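Local coordinates for protein urea carboxylase (Thermus thermophilus, PDB 3OEP) that is of unknown function but is a KipI-KipA homologue with cyclophilin-like domains, and may bind ATP, at residues I80-D85 and V195-A200; F119-P124 and D352-I357; P143-H148 and G158-P163; L171-V176 and G202-E207. One frame throughout, in Å; residues are numbered along the deposited sequence. Where two conformers were deposited one is given.

Contact 1 of 4, residues I80-D85 and V195-A200; sequences IPVRYD and VRFLEA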
loop_
_atom_site.group_PDB
_atom_site.type_symbol
_atom_site.label_atom_id
_atom_site.label_comp_id
_atom_site.label_asym_id
_atom_site.label_seq_id
_atom_site.Cartn_x
_atom_site.Cartn_y
_atom_site.Cartn_z
ATOM N N ILE A 80 13.935 -11.907 20.313
ATOM C CA ILE A 80 13.818 -10.452 20.276
ATOM C C ILE A 80 14.255 -9.877 21.622
ATOM O O ILE A 80 13.493 -9.917 22.590
ATOM C CB ILE A 80 12.363 -9.997 19.986
ATOM C CG1 ILE A 80 11.829 -10.608 18.685
ATOM C CG2 ILE A 80 12.261 -8.460 19.942
ATOM C CD1 ILE A 80 12.591 -10.210 17.445
ATOM N N PRO A 81 15.492 -9.360 21.705
ATOM C CA PRO A 81 15.902 -8.658 22.927
ATOM C C PRO A 81 15.086 -7.385 23.074
ATOM O O PRO A 81 14.859 -6.690 22.079
ATOM C CB PRO A 81 17.384 -8.333 22.689
ATOM C CG PRO A 81 17.782 -9.091 21.487
ATOM C CD PRO A 81 16.558 -9.364 20.690
ATOM N N VAL A 82 14.643 -7.090 24.294
ATOM C CA VAL A 82 13.735 -5.968 24.552
ATOM C C VAL A 82 14.143 -5.194 25.797
ATOM O O VAL A 82 14.437 -5.794 26.836
ATOM C CB VAL A 82 12.290 -6.464 24.770
ATOM C CG1 VAL A 82 11.323 -5.282 24.983
ATOM C CG2 VAL A 82 11.851 -7.311 23.612
ATOM N N ARG A 83 14.146 -3.866 25.691
ATOM C CA ARG A 83 14.301 -2.991 26.847
ATOM C C ARG A 83 12.891 -2.586 27.274
ATOM O O ARG A 83 12.159 -1.972 26.493
ATOM C CB ARG A 83 15.118 -1.755 26.481
ATOM C CG ARG A 83 15.526 -0.914 27.681
ATOM C CD ARG A 83 15.856 0.524 27.310
ATOM N NE ARG A 83 16.797 0.627 26.196
ATOM C CZ ARG A 83 16.566 1.229 25.028
ATOM N NH1 ARG A 83 15.401 1.820 24.755
ATOM N NH2 ARG A 83 17.523 1.238 24.107
ATOM N N TYR A 84 12.499 -2.938 28.500
ATOM C CA TYR A 84 11.128 -2.686 28.962
ATOM C C TYR A 84 11.029 -1.299 29.579
ATOM O O TYR A 84 10.941 -1.143 30.799
ATOM C CB TYR A 84 10.658 -3.784 29.924
ATOM C CG TYR A 84 10.327 -5.072 29.205
ATOM C CD1 TYR A 84 9.124 -5.217 28.517
ATOM C CD2 TYR A 84 11.227 -6.131 29.180
ATOM C CE1 TYR A 84 8.821 -6.392 27.834
ATOM C CE2 TYR A 84 10.927 -7.315 28.505
ATOM C CZ TYR A 84 9.721 -7.437 27.838
ATOM O OH TYR A 84 9.416 -8.591 27.168
ATOM N N ASP A 85 11.048 -0.303 28.693
ATOM C CA ASP A 85 11.026 1.112 29.042
ATOM C C ASP A 85 9.794 1.795 28.449
ATOM O O ASP A 85 9.765 3.024 28.291
ATOM C CB ASP A 85 12.304 1.795 28.526
ATOM C CG ASP A 85 12.392 1.832 26.990
ATOM O OD1 ASP A 85 11.590 1.157 26.303
ATOM O OD2 ASP A 85 13.277 2.550 26.462
ATOM N N VAL A 195 8.493 -16.812 18.113
ATOM C CA VAL A 195 9.209 -15.662 18.632
ATOM C C VAL A 195 9.245 -15.708 20.148
ATOM O O VAL A 195 8.243 -16.030 20.792
ATOM C CB VAL A 195 8.522 -14.351 18.203
ATOM C CG1 VAL A 195 9.168 -13.149 18.888
ATOM C CG2 VAL A 195 8.555 -14.201 16.681
ATOM N N ARG A 196 10.406 -15.398 20.712
ATOM C CA ARG A 196 10.556 -15.240 22.157
ATOM C C ARG A 196 11.166 -13.879 22.449
ATOM O O ARG A 196 12.116 -13.468 21.778
ATOM C CB ARG A 196 11.431 -16.347 22.752
ATOM C CG ARG A 196 10.694 -17.658 22.977
ATOM C CD ARG A 196 11.358 -18.527 24.030
ATOM N NE ARG A 196 11.487 -17.861 25.323
ATOM C CZ ARG A 196 10.510 -17.763 26.220
ATOM N NH1 ARG A 196 9.312 -18.274 25.967
ATOM N NH2 ARG A 196 10.732 -17.145 27.370
ATOM N N PHE A 197 10.608 -13.183 23.434
ATOM C CA PHE A 197 11.146 -11.923 23.906
ATOM C C PHE A 197 12.045 -12.182 25.103
ATOM O O PHE A 197 11.794 -13.093 25.901
ATOM C CB PHE A 197 10.020 -10.978 24.324
ATOM C CG PHE A 197 9.190 -10.469 23.177
ATOM C CD1 PHE A 197 9.594 -9.376 22.443
ATOM C CD2 PHE A 197 7.991 -11.075 22.852
ATOM C CE1 PHE A 197 8.819 -8.893 21.395
ATOM C CE2 PHE A 197 7.215 -10.602 21.796
ATOM C CZ PHE A 197 7.636 -9.511 21.076
ATOM N N LEU A 198 13.092 -11.377 25.229
ATOM C CA LEU A 198 14.029 -11.503 26.334
ATOM C C LEU A 198 14.490 -10.129 26.789
ATOM O O LEU A 198 14.956 -9.339 25.978
ATOM C CB LEU A 198 15.229 -12.327 25.885
ATOM C CG LEU A 198 16.309 -12.575 26.932
ATOM C CD1 LEU A 198 15.761 -13.416 28.078
ATOM C CD2 LEU A 198 17.498 -13.250 26.268
ATOM N N GLU A 199 14.366 -9.843 28.085
ATOM C CA GLU A 199 14.786 -8.551 28.606
ATOM C C GLU A 199 16.292 -8.403 28.405
ATOM O O GLU A 199 17.064 -9.328 28.685
ATOM C CB GLU A 199 14.431 -8.385 30.088
ATOM C CG GLU A 199 14.761 -6.987 30.619
ATOM C CD GLU A 199 14.245 -6.738 32.028
ATOM O OE1 GLU A 199 14.126 -7.703 32.806
ATOM O OE2 GLU A 199 13.970 -5.564 32.356
ATOM N N ALA A 200 16.698 -7.237 27.918
ATOM C CA ALA A 200 18.096 -6.972 27.619
ATOM C C ALA A 200 18.394 -5.485 27.668
ATOM O O ALA A 200 17.490 -4.645 27.565
ATOM C CB ALA A 200 18.448 -7.522 26.230
HETATM O O HOH W 1 14.285 -3.560 30.622
#

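Contact 2 of 4, residues F119-P124 and D352-I357; sequences FTPGFP and DLRGRI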
loop_
_atom_site.group_PDB
_atom_site.type_symbol
_atom_site.label_atom_id
_atom_site.label_comp_id
_atom_site.label_asym_id
_atom_site.label_seq_id
_atom_site.Cartn_x
_atom_site.Cartn_y
_atom_site.Cartn_z
ATOM N N PHE A 119 0.963 -5.108 8.871
ATOM C CA PHE A 119 0.092 -3.945 9.076
ATOM C C PHE A 119 0.789 -2.685 8.529
ATOM O O PHE A 119 0.172 -1.825 7.890
ATOM C CB PHE A 119 -0.261 -3.774 10.550
ATOM C CG PHE A 119 -1.261 -2.689 10.798
ATOM C CD1 PHE A 119 -0.849 -1.432 11.223
ATOM C CD2 PHE A 119 -2.615 -2.915 10.580
ATOM C CE1 PHE A 119 -1.779 -0.420 11.445
ATOM C CE2 PHE A 119 -3.546 -1.912 10.794
ATOM C CZ PHE A 119 -3.128 -0.663 11.228
ATOM N N THR A 120 2.082 -2.591 8.818
ATOM C CA THR A 120 3.030 -1.817 8.017
ATOM C C THR A 120 4.104 -2.837 7.646
ATOM O O THR A 120 4.179 -3.890 8.278
ATOM C CB THR A 120 3.639 -0.635 8.802
ATOM O OG1 THR A 120 4.345 -1.115 9.952
ATOM C CG2 THR A 120 2.551 0.332 9.261
ATOM N N PRO A 121 4.929 -2.558 6.623
ATOM C CA PRO A 121 5.900 -3.575 6.209
ATOM C C PRO A 121 6.708 -4.181 7.371
ATOM O O PRO A 121 7.307 -3.457 8.158
ATOM C CB PRO A 121 6.791 -2.809 5.229
ATOM C CG PRO A 121 5.837 -1.855 4.592
ATOM C CD PRO A 121 4.914 -1.414 5.694
ATOM N N GLY A 122 6.671 -5.507 7.489
ATOM C CA GLY A 122 7.445 -6.220 8.508
ATOM C C GLY A 122 6.856 -6.276 9.909
ATOM O O GLY A 122 7.440 -6.913 10.787
ATOM N N PHE A 123 5.701 -5.640 10.119
ATOM C CA PHE A 123 5.032 -5.583 11.439
ATOM C C PHE A 123 4.414 -6.940 11.781
ATOM O O PHE A 123 3.475 -7.362 11.110
ATOM C CB PHE A 123 3.919 -4.527 11.379
ATOM C CG PHE A 123 3.385 -4.073 12.726
ATOM C CD1 PHE A 123 3.023 -4.975 13.715
ATOM C CD2 PHE A 123 3.185 -2.722 12.966
ATOM C CE1 PHE A 123 2.518 -4.532 14.937
ATOM C CE2 PHE A 123 2.677 -2.278 14.180
ATOM C CZ PHE A 123 2.351 -3.185 15.168
ATOM N N PRO A 124 4.913 -7.612 12.834
ATOM C CA PRO A 124 4.353 -8.911 13.200
ATOM C C PRO A 124 3.203 -8.786 14.179
ATOM O O PRO A 124 3.285 -8.016 15.135
ATOM C CB PRO A 124 5.523 -9.604 13.884
ATOM C CG PRO A 124 6.249 -8.479 14.570
ATOM C CD PRO A 124 6.074 -7.269 13.677
ATOM N N ASP A 352 7.142 2.167 -2.136
ATOM C CA ASP A 352 6.261 1.848 -1.020
ATOM C C ASP A 352 6.629 2.835 0.063
ATOM O O ASP A 352 7.526 2.573 0.866
ATOM C CB ASP A 352 6.453 0.417 -0.524
ATOM C CG ASP A 352 5.369 -0.005 0.458
ATOM O OD1 ASP A 352 4.971 0.816 1.317
ATOM O OD2 ASP A 352 4.897 -1.151 0.357
ATOM N N LEU A 353 5.954 3.982 0.064
ATOM C CA LEU A 353 6.348 5.085 0.931
ATOM C C LEU A 353 6.177 4.725 2.410
ATOM O O LEU A 353 6.984 5.132 3.243
ATOM C CB LEU A 353 5.583 6.369 0.579
ATOM C CG LEU A 353 5.735 6.902 -0.847
ATOM C CD1 LEU A 353 4.961 8.212 -0.995
ATOM C CD2 LEU A 353 7.200 7.094 -1.210
ATOM N N ARG A 354 5.148 3.938 2.725
ATOM C CA ARG A 354 4.969 3.407 4.072
ATOM C C ARG A 354 6.204 2.618 4.523
ATOM O O ARG A 354 6.643 2.744 5.667
ATOM C CB ARG A 354 3.710 2.524 4.136
ATOM C CG ARG A 354 3.346 2.056 5.530
ATOM C CD ARG A 354 2.058 1.239 5.559
ATOM N NE ARG A 354 0.886 2.029 5.177
ATOM C CZ ARG A 354 0.242 1.969 4.009
ATOM N NH1 ARG A 354 -0.811 2.763 3.804
ATOM N NH2 ARG A 354 0.618 1.134 3.044
ATOM N N GLY A 355 6.762 1.818 3.617
ATOM C CA GLY A 355 7.949 1.012 3.910
ATOM C C GLY A 355 9.286 1.689 3.651
ATOM O O GLY A 355 10.331 1.040 3.746
ATOM N N ARG A 356 9.258 2.984 3.323
ATOM C CA ARG A 356 10.455 3.741 2.943
ATOM C C ARG A 356 11.241 3.064 1.811
ATOM O O ARG A 356 12.474 3.019 1.822
ATOM C CB ARG A 356 11.328 4.020 4.172
ATOM C CG ARG A 356 10.601 4.827 5.237
ATOM C CD ARG A 356 11.488 5.167 6.417
ATOM N NE ARG A 356 10.772 5.977 7.402
ATOM C CZ ARG A 356 11.295 6.431 8.539
ATOM N NH1 ARG A 356 12.553 6.157 8.866
ATOM N NH2 ARG A 356 10.549 7.162 9.362
ATOM N N ILE A 357 10.499 2.527 0.845
ATOM C CA ILE A 357 11.065 1.978 -0.369
ATOM C C ILE A 357 10.798 3.030 -1.445
ATOM O O ILE A 357 9.645 3.331 -1.768
ATOM C CB ILE A 357 10.427 0.629 -0.728
ATOM C CG1 ILE A 357 10.744 -0.416 0.352
ATOM C CG2 ILE A 357 10.921 0.135 -2.094
ATOM C CD1 ILE A 357 9.767 -1.565 0.377
#

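Contact 3 of 4, residues P143-H148 and G158-P163; sequences PRVPAH and GIYPLP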
loop_
_atom_site.group_PDB
_atom_site.type_symbol
_atom_site.label_atom_id
_atom_site.label_comp_id
_atom_site.label_asym_id
_atom_site.label_seq_id
_atom_site.Cartn_x
_atom_site.Cartn_y
_atom_site.Cartn_z
ATOM N N PRO A 143 -0.646 9.644 17.672
ATOM C CA PRO A 143 -0.329 9.969 16.279
ATOM C C PRO A 143 1.015 9.399 15.794
ATOM O O PRO A 143 1.160 9.119 14.598
ATOM C CB PRO A 143 -0.324 11.506 16.258
ATOM C CG PRO A 143 -0.185 11.930 17.663
ATOM C CD PRO A 143 -0.770 10.847 18.515
ATOM N N ARG A 144 1.975 9.213 16.700
ATOM C CA ARG A 144 3.281 8.668 16.323
ATOM C C ARG A 144 3.891 7.776 17.406
ATOM O O ARG A 144 4.466 8.266 18.378
ATOM C CB ARG A 144 4.248 9.803 15.985
ATOM C CG ARG A 144 5.438 9.373 15.136
ATOM C CD ARG A 144 6.239 10.583 14.679
ATOM N NE ARG A 144 7.280 10.239 13.712
ATOM C CZ ARG A 144 7.059 10.044 12.416
ATOM N NH1 ARG A 144 5.831 10.142 11.927
ATOM N NH2 ARG A 144 8.067 9.742 11.611
ATOM N N VAL A 145 3.777 6.466 17.210
ATOM C CA VAL A 145 4.450 5.485 18.051
ATOM C C VAL A 145 5.860 5.367 17.461
ATOM O O VAL A 145 6.013 5.339 16.242
ATOM C CB VAL A 145 3.733 4.128 18.001
ATOM C CG1 VAL A 145 4.554 3.039 18.710
ATOM C CG2 VAL A 145 2.324 4.246 18.614
ATOM N N PRO A 146 6.897 5.316 18.310
ATOM C CA PRO A 146 8.247 5.264 17.743
ATOM C C PRO A 146 8.580 3.920 17.094
ATOM O O PRO A 146 8.009 2.895 17.466
ATOM C CB PRO A 146 9.148 5.525 18.958
ATOM C CG PRO A 146 8.332 5.162 20.138
ATOM C CD PRO A 146 6.909 5.426 19.780
ATOM N N ALA A 147 9.500 3.934 16.128
ATOM C CA ALA A 147 10.031 2.705 15.558
ATOM C C ALA A 147 10.571 1.834 16.679
ATOM O O ALA A 147 11.156 2.347 17.641
ATOM C CB ALA A 147 11.139 3.010 14.552
ATOM N N HIS A 148 10.346 0.529 16.537
ATOM C CA HIS A 148 10.848 -0.524 17.435
ATOM C C HIS A 148 10.065 -0.674 18.735
ATOM O O HIS A 148 10.441 -1.479 19.595
ATOM C CB HIS A 148 12.346 -0.371 17.710
ATOM C CG HIS A 148 13.143 -0.058 16.485
ATOM N ND1 HIS A 148 13.120 -0.856 15.361
ATOM C CD2 HIS A 148 13.946 0.990 16.189
ATOM C CE1 HIS A 148 13.895 -0.324 14.435
ATOM N NE2 HIS A 148 14.414 0.793 14.913
ATOM N N GLY A 158 2.938 -7.003 19.430
ATOM C CA GLY A 158 3.492 -6.614 18.147
ATOM C C GLY A 158 4.706 -5.729 18.294
ATOM O O GLY A 158 5.009 -5.243 19.390
ATOM N N ILE A 159 5.414 -5.546 17.183
ATOM C CA ILE A 159 6.598 -4.696 17.145
ATOM C C ILE A 159 6.431 -3.719 15.988
ATOM O O ILE A 159 6.313 -4.138 14.843
ATOM C CB ILE A 159 7.890 -5.505 16.933
ATOM C CG1 ILE A 159 8.009 -6.630 17.972
ATOM C CG2 ILE A 159 9.105 -4.565 16.996
ATOM C CD1 ILE A 159 9.081 -7.647 17.672
ATOM N N TYR A 160 6.384 -2.427 16.296
ATOM C CA TYR A 160 6.275 -1.385 15.263
ATOM C C TYR A 160 7.639 -1.273 14.565
ATOM O O TYR A 160 8.611 -0.886 15.197
ATOM C CB TYR A 160 5.878 -0.041 15.893
ATOM C CG TYR A 160 4.457 0.029 16.407
ATOM C CD1 TYR A 160 3.471 0.712 15.702
ATOM C CD2 TYR A 160 4.090 -0.580 17.607
ATOM C CE1 TYR A 160 2.160 0.780 16.167
ATOM C CE2 TYR A 160 2.778 -0.519 18.084
ATOM C CZ TYR A 160 1.816 0.159 17.355
ATOM O OH TYR A 160 0.519 0.229 17.814
ATOM N N PRO A 161 7.726 -1.613 13.261
ATOM C CA PRO A 161 9.039 -1.552 12.597
ATOM C C PRO A 161 9.460 -0.134 12.206
ATOM O O PRO A 161 10.657 0.136 12.054
ATOM C CB PRO A 161 8.839 -2.398 11.330
ATOM C CG PRO A 161 7.513 -3.078 11.495
ATOM C CD PRO A 161 6.708 -2.202 12.375
ATOM N N LEU A 162 8.465 0.729 12.026
ATOM C CA LEU A 162 8.626 2.097 11.554
ATOM C C LEU A 162 7.712 2.983 12.397
ATOM O O LEU A 162 6.708 2.493 12.937
ATOM C CB LEU A 162 8.169 2.207 10.093
ATOM C CG LEU A 162 8.861 1.337 9.034
ATOM C CD1 LEU A 162 7.845 0.638 8.134
ATOM C CD2 LEU A 162 9.814 2.161 8.206
ATOM N N PRO A 163 8.030 4.282 12.499
ATOM C CA PRO A 163 7.111 5.171 13.206
ATOM C C PRO A 163 5.747 5.194 12.530
ATOM O O PRO A 163 5.666 5.256 11.300
ATOM C CB PRO A 163 7.786 6.544 13.109
ATOM C CG PRO A 163 9.201 6.271 12.782
ATOM C CD PRO A 163 9.215 5.001 12.001
#

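Contact 4 of 4, residues L171-V176 and G202-E207; sequences LGTSLV and GPTPPE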
loop_
_atom_site.group_PDB
_atom_site.type_symbol
_atom_site.label_atom_id
_atom_site.label_comp_id
_atom_site.label_asym_id
_atom_site.label_seq_id
_atom_site.Cartn_x
_atom_site.Cartn_y
_atom_site.Cartn_z
ATOM N N LEU A 171 4.993 -1.326 25.865
ATOM C CA LEU A 171 5.706 -1.937 26.984
ATOM C C LEU A 171 7.223 -1.759 26.918
ATOM O O LEU A 171 7.893 -1.776 27.948
ATOM C CB LEU A 171 5.414 -3.437 27.043
ATOM C CG LEU A 171 3.963 -3.868 27.187
ATOM C CD1 LEU A 171 3.899 -5.352 27.516
ATOM C CD2 LEU A 171 3.266 -3.028 28.266
ATOM N N GLY A 172 7.768 -1.615 25.718
ATOM C CA GLY A 172 9.206 -1.488 25.583
ATOM C C GLY A 172 9.684 -1.210 24.181
ATOM O O GLY A 172 8.908 -0.799 23.309
ATOM N N THR A 173 10.979 -1.441 23.986
ATOM C CA THR A 173 11.680 -1.128 22.753
ATOM C C THR A 173 12.469 -2.352 22.301
ATOM O O THR A 173 13.280 -2.879 23.057
ATOM C CB THR A 173 12.679 0.017 22.984
ATOM O OG1 THR A 173 11.995 1.159 23.516
ATOM C CG2 THR A 173 13.385 0.395 21.683
ATOM N N SER A 174 12.248 -2.796 21.069
ATOM C CA SER A 174 13.022 -3.903 20.516
ATOM C C SER A 174 14.445 -3.431 20.244
ATOM O O SER A 174 14.651 -2.333 19.724
ATOM C CB SER A 174 12.391 -4.420 19.225
ATOM O OG SER A 174 13.190 -5.433 18.629
ATOM N N LEU A 175 15.423 -4.262 20.601
ATOM C CA LEU A 175 16.828 -3.916 20.407
ATOM C C LEU A 175 17.370 -4.485 19.089
ATOM O O LEU A 175 18.574 -4.385 18.801
ATOM C CB LEU A 175 17.659 -4.351 21.614
ATOM C CG LEU A 175 17.141 -3.773 22.937
ATOM C CD1 LEU A 175 18.053 -4.183 24.087
ATOM C CD2 LEU A 175 17.002 -2.252 22.871
ATOM N N VAL A 176 16.466 -5.072 18.305
ATOM C CA VAL A 176 16.743 -5.458 16.923
ATOM C C VAL A 176 15.681 -4.842 16.013
ATOM O O VAL A 176 14.510 -4.728 16.393
ATOM C CB VAL A 176 16.770 -6.994 16.736
ATOM C CG1 VAL A 176 17.952 -7.604 17.482
ATOM C CG2 VAL A 176 15.457 -7.629 17.194
ATOM N N GLY A 202 20.778 -2.382 25.856
ATOM C CA GLY A 202 21.398 -2.055 24.585
ATOM C C GLY A 202 20.812 -0.791 24.008
ATOM O O GLY A 202 19.803 -0.287 24.510
ATOM N N PRO A 203 21.434 -0.282 22.936
ATOM C CA PRO A 203 20.960 0.916 22.266
ATOM C C PRO A 203 19.712 0.665 21.432
ATOM O O PRO A 203 19.496 -0.445 20.933
ATOM C CB PRO A 203 22.128 1.278 21.356
ATOM C CG PRO A 203 22.738 -0.032 20.997
ATOM C CD PRO A 203 22.582 -0.889 22.233
ATOM N N THR A 204 18.903 1.704 21.269
ATOM C CA THR A 204 17.750 1.631 20.390
ATOM C C THR A 204 18.263 1.581 18.957
ATOM O O THR A 204 19.103 2.402 18.584
ATOM C CB THR A 204 16.854 2.856 20.579
ATOM O OG1 THR A 204 16.423 2.916 21.943
ATOM C CG2 THR A 204 15.658 2.806 19.659
ATOM N N PRO A 205 17.781 0.615 18.153
ATOM C CA PRO A 205 18.235 0.573 16.763
ATOM C C PRO A 205 17.808 1.827 16.010
ATOM O O PRO A 205 16.781 2.416 16.335
ATOM C CB PRO A 205 17.524 -0.660 16.188
ATOM C CG PRO A 205 17.150 -1.482 17.358
ATOM C CD PRO A 205 16.889 -0.512 18.470
ATOM N N PRO A 206 18.590 2.233 15.003
ATOM C CA PRO A 206 18.154 3.375 14.199
ATOM C C PRO A 206 16.847 3.098 13.451
ATOM O O PRO A 206 16.497 1.939 13.222
ATOM C CB PRO A 206 19.312 3.588 13.212
ATOM C CG PRO A 206 20.082 2.317 13.200
ATOM C CD PRO A 206 19.833 1.618 14.506
ATOM N N GLU A 207 16.129 4.152 13.076
ATOM C CA GLU A 207 14.967 3.992 12.212
ATOM C C GLU A 207 15.442 3.492 10.853
ATOM O O GLU A 207 16.516 3.900 10.391
ATOM C CB GLU A 207 14.229 5.309 11.999
ATOM C CG GLU A 207 13.533 5.863 13.207
ATOM C CD GLU A 207 12.616 7.024 12.863
ATOM O OE1 GLU A 207 12.504 7.379 11.666
ATOM O OE2 GLU A 207 12.012 7.591 13.795
HETATM O O HOH W 2 20.425 -2.671 19.784
#

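Contact 1 of 4, residues I80-D85 and V195-A200
Strands 77-83 and 194-199 pair in parallel and close the seven-stranded sheet of the cyclophilin-like domain of the CT_C_D part. They are its first and last strands in the chain. Four backbone hydrogen bonds set the register. The first runs from Ile80 N to Arg196 O (2.8 Å), nearly along the C=O axis. The last, from Ala200 N to Val82 O (2.9 Å), meets its carbonyl from above the plane.

Ile80, Phe197 and Tyr84 bury the most surface. Ile80 and Phe197 lie side by side on one face of the sheet, together with Val82. The chi1 of Ile80 (-56°) sets CG1 beside its backbone N, where it reaches Val195 CG1 at 3.7 Å. Its other branch, CG2, is 3.8 Å from Phe197 CE1. Val82 CG2 comes to the edge of the Phe197 ring and is 3.3 Å from CD1, a close approach in the conformer given.

Tyr84 lies just beyond its strand. Its ring carries Val82 CG1 over the centre of one face and meets Glu199 with its edge: CD2 is 3.9 Å from Glu199 CG. Its OH lies 3.8 Å from Phe197 CB and hydrogen-bonds to His107. A leucine here would lose the hydroxyl and the flat ring, and would probably weaken the packing against Phe197 and Glu199 and the tie to helix 100-108. Glu199 also forms a salt bridge with Lys104 of that helix. A water accepts from Tyr84 N and donates to Glu199 OE2 at 2.7 Å.

Contact 2 of 4, residues F119-P124 and D352-I357
Arg354 has CG anti to its backbone N (chi1 -173°) and runs on extended to CD, which lays CG and CD against the other loop. A bend at chi3 (-65°) then turns the guanidinium aside. Two beta turns meet here, one from the CT_C_D part of the chain and one from the CT_A_B part. Thr120-Phe123 is a type II turn with Pro121 and Gly122 at its corners. Leu353-Arg356 is a type I turn with a G1 bulge, Arg356 and Ile357 both facing Asp352.

No hydrogen bond joins the two turns. Pro121 buries the most surface, and its ring meets the Arg354 chain at about a right angle. Its CD is 3.8 Å from Arg354 CG, and its CG is 3.6 Å from Gly355 CA. A CB on Gly355 would clash with that ring. An alanine in place of Pro121 would lose CG and CD and would probably loosen the meeting of the turns. Thr120 CG2 lies 3.8 Å from Arg354 CD. Arg354 NH1 hydrogen-bonds to the backbone O of Asp459. Ala248 N hydrogen-bonds to Asp352 OD2. Asp352 OD1 makes an Asx motif across the type I turn, accepting from Gly355 N at 3.1 Å, from above the carboxylate plane.

Contact 3 of 4, residues P143-H148 and G158-P163
This is a mostly buried contact at the open end of a beta hairpin in the CT_C_D cyclophilin-like domain. Strands 149-153 and 156-159 form the hairpin, and the chain before it packs on the chain after it. The two paths run 136° apart, so they cross rather than pair throughout.

One hydrogen bond joins them. His148 N gives a short bond of 2.6 Å to Tyr160 O, nearly along the C=O axis. Tyr160 is also backbone-bonded to Ala149, so two successive residues bond to it where the regular ladder ends.

Beside it lies a CH-pi contact. With its CG1 anti to the backbone N (chi1 171°), Val145 places that methyl over the centre of the Tyr160 ring, 3.7 Å from the centroid and 10° off the normal. Phe123 meets the same tyrosine ring edge-to-face, and the tyrosine hydroxyl hydrogen-bonds to a glycerol probably taken up from the crystallisation liquor.

Pro163 buries the most surface. Its CD packs on Ala147 CB at 3.8 Å, while its CA approaches Val145 O at 3.2 Å in a CA-H...O contact. At the outer end Arg144 is extended from CG to NE and lies alongside the proline. One face of its guanidinium rests on Pro163 CB, 3.5 Å from NH2.

Contact 4 of 4, residues L171-V176 and G202-E207
A proline-rich loop passes across the end of a strand at the surface of a cyclophilin-like domain. Residues 203-207 have polyproline II backbone angles. They follow strand 194-199 and cross the end of strand 169-174 at a steep angle (77° between the touching parts). No direct hydrogen bond joins the two segments.

Leu175 and Pro205 carry the contact. In Leu175, chi1 (-56°) and chi2 (-177°) together turn the two methyls to the loop backbone. CD1 lies 3.7 Å from Gly202 N, and CD2 lies 3.6 Å from Pro203 O. A CB on Gly202 would sit tightly against Leu175 CD1, be crowded by Pro203 CD and, at these backbone angles, jam against the preceding carbonyl oxygen. Pro205 presses its ring on the strand end: CD is only 3.1 Å from Ser174 O, and CG is 3.5 Å from Leu175 C.

Thr173 and Thr204 meet methyl to methyl, with their CG2 atoms 3.9 Å apart. Each hydroxyl is used by strand 77-83 or the turn after it. Thr173 OG1 bonds to Asp85, while Thr204 OG1 and Gly202 O both bond to Arg83.

One water spans the gap by donating to Leu175 O and to Pro203 O, at 2.7 Å from each. Within the strand end, Ser174 OG donates to Val176 O at 2.7 Å, in the carbonyl plane and on a lone pair.

Contacts 1, 3 and 4 all reach the same seven-stranded sheet, whereas contact 2 joins its domain to the CT_A_B part of the chain. Contacts 2 and 3 are buried, contact 1 partly so, and contact 4 lies at the surface. Their chemistry differs accordingly. Contact 1 is a regular backbone ladder, contact 3 has a single backbone bond, and contacts 2 and 4 rest largely on proline and aliphatic packing. Strands 77-83 and 169-174 are neighbours, so contacts 1 and 4 adjoin, about 9 Å between centres. His148 of contact 3 bonds to Pro206 O of contact 4. A salt bridge from Glu207 to Arg356 ties contact 4 to contact 2.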